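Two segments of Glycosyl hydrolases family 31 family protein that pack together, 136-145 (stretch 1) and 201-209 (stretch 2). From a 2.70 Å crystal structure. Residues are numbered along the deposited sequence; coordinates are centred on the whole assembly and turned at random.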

# COMPACT_ATOMS: atom_id res chain seq x y z
N SER A 136 1.49 8.10 7.90
CA SER A 136 2.62 8.98 7.65
C SER A 136 2.26 10.39 8.12
O SER A 136 1.10 10.81 8.05
CB SER A 136 3.00 8.99 6.17
OG SER A 136 2.32 10.02 5.47
N ALA A 137 3.26 11.11 8.62
CA ALA A 137 3.03 12.41 9.24
C ALA A 137 3.94 13.45 8.61
O ALA A 137 5.11 13.17 8.31
CB ALA A 137 3.27 12.36 10.75
N GLU A 138 3.40 14.65 8.41
CA GLU A 138 4.15 15.80 7.91
C GLU A 138 3.80 17.00 8.78
O GLU A 138 2.69 17.52 8.70
CB GLU A 138 3.82 16.07 6.45
CG GLU A 138 4.32 14.99 5.50
CD GLU A 138 3.77 15.14 4.09
OE1 GLU A 138 2.92 14.31 3.68
OE2 GLU A 138 4.18 16.09 3.40
N PHE A 139 4.75 17.43 9.61
CA PHE A 139 4.55 18.55 10.52
C PHE A 139 5.39 19.73 10.05
O PHE A 139 6.59 19.60 9.82
CB PHE A 139 4.92 18.16 11.96
CG PHE A 139 3.78 17.52 12.71
CD1 PHE A 139 3.02 16.52 12.13
CD2 PHE A 139 3.48 17.93 14.00
CE1 PHE A 139 1.97 15.94 12.83
CE2 PHE A 139 2.44 17.34 14.70
CZ PHE A 139 1.68 16.35 14.11
N SER A 140 4.74 20.89 9.92
CA SER A 140 5.36 22.08 9.35
C SER A 140 5.40 23.21 10.38
O SER A 140 4.41 23.46 11.08
CB SER A 140 4.60 22.54 8.11
OG SER A 140 4.59 21.52 7.12
N PHE A 141 6.54 23.89 10.45
CA PHE A 141 6.74 25.01 11.35
C PHE A 141 7.28 26.19 10.55
O PHE A 141 8.00 26.02 9.56
CB PHE A 141 7.70 24.66 12.49
CG PHE A 141 7.36 23.39 13.21
CD1 PHE A 141 7.87 22.17 12.79
CD2 PHE A 141 6.53 23.40 14.32
CE1 PHE A 141 7.56 21.00 13.45
CE2 PHE A 141 6.21 22.23 14.99
CZ PHE A 141 6.73 21.03 14.55
N SER A 142 6.94 27.40 11.00
CA SER A 142 7.37 28.60 10.29
C SER A 142 8.87 28.83 10.46
O SER A 142 9.48 28.39 11.43
CB SER A 142 6.60 29.82 10.78
OG SER A 142 6.87 30.08 12.14
N ALA A 143 9.45 29.53 9.49
CA ALA A 143 10.86 29.89 9.53
C ALA A 143 11.05 31.23 8.84
O ALA A 143 10.23 31.65 8.01
CB ALA A 143 11.74 28.82 8.87
N THR A 144 12.14 31.91 9.18
CA THR A 144 12.46 33.19 8.58
C THR A 144 13.66 33.04 7.64
O THR A 144 14.48 32.14 7.82
CB THR A 144 12.78 34.25 9.64
OG1 THR A 144 13.74 33.72 10.57
CG2 THR A 144 11.52 34.65 10.39
N PRO A 145 13.78 33.89 6.62
CA PRO A 145 14.88 33.73 5.66
C PRO A 145 16.25 33.88 6.28
O PRO A 145 17.22 33.32 5.76
CB PRO A 145 14.60 34.82 4.62
CG PRO A 145 13.15 35.13 4.76
CD PRO A 145 12.85 34.97 6.21
N PHE A 201 14.67 22.27 5.84
CA PHE A 201 15.00 23.56 6.43
C PHE A 201 14.89 24.65 5.36
O PHE A 201 15.87 25.25 4.92
CB PHE A 201 16.38 23.52 7.07
CG PHE A 201 16.46 22.62 8.26
CD1 PHE A 201 15.88 22.99 9.47
CD2 PHE A 201 17.10 21.39 8.18
CE1 PHE A 201 15.95 22.16 10.57
CE2 PHE A 201 17.17 20.56 9.28
CZ PHE A 201 16.59 20.95 10.48
N GLY A 202 13.64 24.89 4.95
CA GLY A 202 13.37 25.83 3.89
C GLY A 202 13.44 27.28 4.33
O GLY A 202 13.59 27.60 5.51
N THR A 203 13.31 28.17 3.34
CA THR A 203 13.40 29.60 3.61
C THR A 203 12.31 30.05 4.58
O THR A 203 12.58 30.81 5.52
CB THR A 203 13.31 30.39 2.31
OG1 THR A 203 14.27 29.89 1.38
CG2 THR A 203 13.57 31.87 2.56
N LEU A 204 11.08 29.59 4.37
CA LEU A 204 9.95 30.05 5.17
C LEU A 204 9.25 28.95 5.95
O LEU A 204 8.28 29.24 6.66
CB LEU A 204 8.93 30.75 4.26
CG LEU A 204 9.48 31.98 3.55
CD1 LEU A 204 8.45 32.57 2.60
CD2 LEU A 204 9.92 33.02 4.58
N ARG A 205 9.70 27.70 5.85
CA ARG A 205 9.02 26.60 6.52
C ARG A 205 10.02 25.53 6.92
O ARG A 205 10.86 25.13 6.11
CB ARG A 205 7.94 25.98 5.64
CG ARG A 205 7.25 24.79 6.28
CD ARG A 205 6.21 24.18 5.37
NE ARG A 205 6.83 23.58 4.19
CZ ARG A 205 6.17 22.85 3.29
NH1 ARG A 205 4.87 22.64 3.44
NH2 ARG A 205 6.81 22.33 2.26
N THR A 206 9.92 25.06 8.16
CA THR A 206 10.66 23.89 8.62
C THR A 206 9.68 22.73 8.71
O THR A 206 8.64 22.83 9.37
CB THR A 206 11.30 24.15 9.98
OG1 THR A 206 12.24 25.23 9.87
CG2 THR A 206 12.03 22.91 10.47
N ARG A 207 10.02 21.62 8.05
CA ARG A 207 9.11 20.48 7.96
C ARG A 207 9.83 19.19 8.31
O ARG A 207 10.91 18.91 7.77
CB ARG A 207 8.49 20.37 6.56
CG ARG A 207 7.50 19.24 6.43
CD ARG A 207 6.87 19.21 5.06
NE ARG A 207 5.46 19.58 5.11
CZ ARG A 207 4.62 19.46 4.08
NH1 ARG A 207 5.05 18.99 2.92
NH2 ARG A 207 3.35 19.82 4.21
N PHE A 208 9.23 18.40 9.19
CA PHE A 208 9.68 17.05 9.51
C PHE A 208 8.62 16.06 9.09
O PHE A 208 7.42 16.32 9.24
CB PHE A 208 9.98 16.91 11.01
CG PHE A 208 11.07 17.81 11.50
CD1 PHE A 208 10.78 19.10 11.92
CD2 PHE A 208 12.38 17.38 11.54
CE1 PHE A 208 11.79 19.94 12.37
CE2 PHE A 208 13.39 18.21 11.99
CZ PHE A 208 13.09 19.49 12.40
N THR A 209 9.05 14.90 8.58
CA THR A 209 8.13 13.87 8.14
C THR A 209 8.49 12.53 8.77
O THR A 209 9.64 12.30 9.15
CB THR A 209 8.11 13.71 6.60
OG1 THR A 209 9.36 13.15 6.16
CG2 THR A 209 7.89 15.05 5.92
O HOH W 1 2.44 19.97 7.49

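Neighbouring β-strands satisfy each other's backbone polar groups in alternation, and the side chains must then settle the accounts that remain. The antiparallel pair formed by strands 136-142 and 205-209, at 159° between their directions, is a compact example. Phe139 and Phe208 form one hydrogen-bonded pair, with Phe139 N to Phe208 O at 2.9 Å and Phe208 N to Phe139 O at 3.0 Å. Phe141 and Thr206 form the next, tighter pair: Phe141 N to Thr206 O and Thr206 N to Phe141 O are both 2.6 Å. Past the strand ends the ladder frays into a weak bond from Ala143 N to Leu204 O (3.1 Å). The carbonyls also receive CA-H contacts from the intervening residues, as where Arg207 CA lies 3.3 Å from Phe139 O.

The face bearing Glu138, Ser140, Arg207 and Thr209 is polar. Arg207, with chi1 and chi2 both t, donates from NE to Ser140 OG (2.9 Å), which in turn donates to a water 2.7 Å away. That water donates to Glu138 O (2.7 Å) and accepts a weak bond from Arg207 NH2 (3.4 Å), so the serine hydroxyl accepts from Arg207 and passes its own proton to the water, which reaches the Glu138 carbonyl. Glu138 OE2 lies over one face of the guanidinium, 3.1 Å from Arg207 NH1; this salt bridge balances charge without an N-H pointing at the oxygen.

The face bearing Phe139, Phe141, Thr206 and Phe208 is largely aromatic; the Thr206 hydroxyl is its one side-chain polar group, and no partner for it is found in the other stretch. Phe141 CE1 approaches Phe208 CD1 at 4.0 Å, burying aromatic surface against the edge of the Phe208 ring. Beyond the strands, the methyl of Ala143 fits 3.8 Å from Thr206 OG1 (measured from Ala143 CB), while Pro145, whose nitrogen has no hydrogen to give, contributes apolar contact instead: its CG lies 3.9 Å from Leu204 CD2. Altogether 709 Å² is buried.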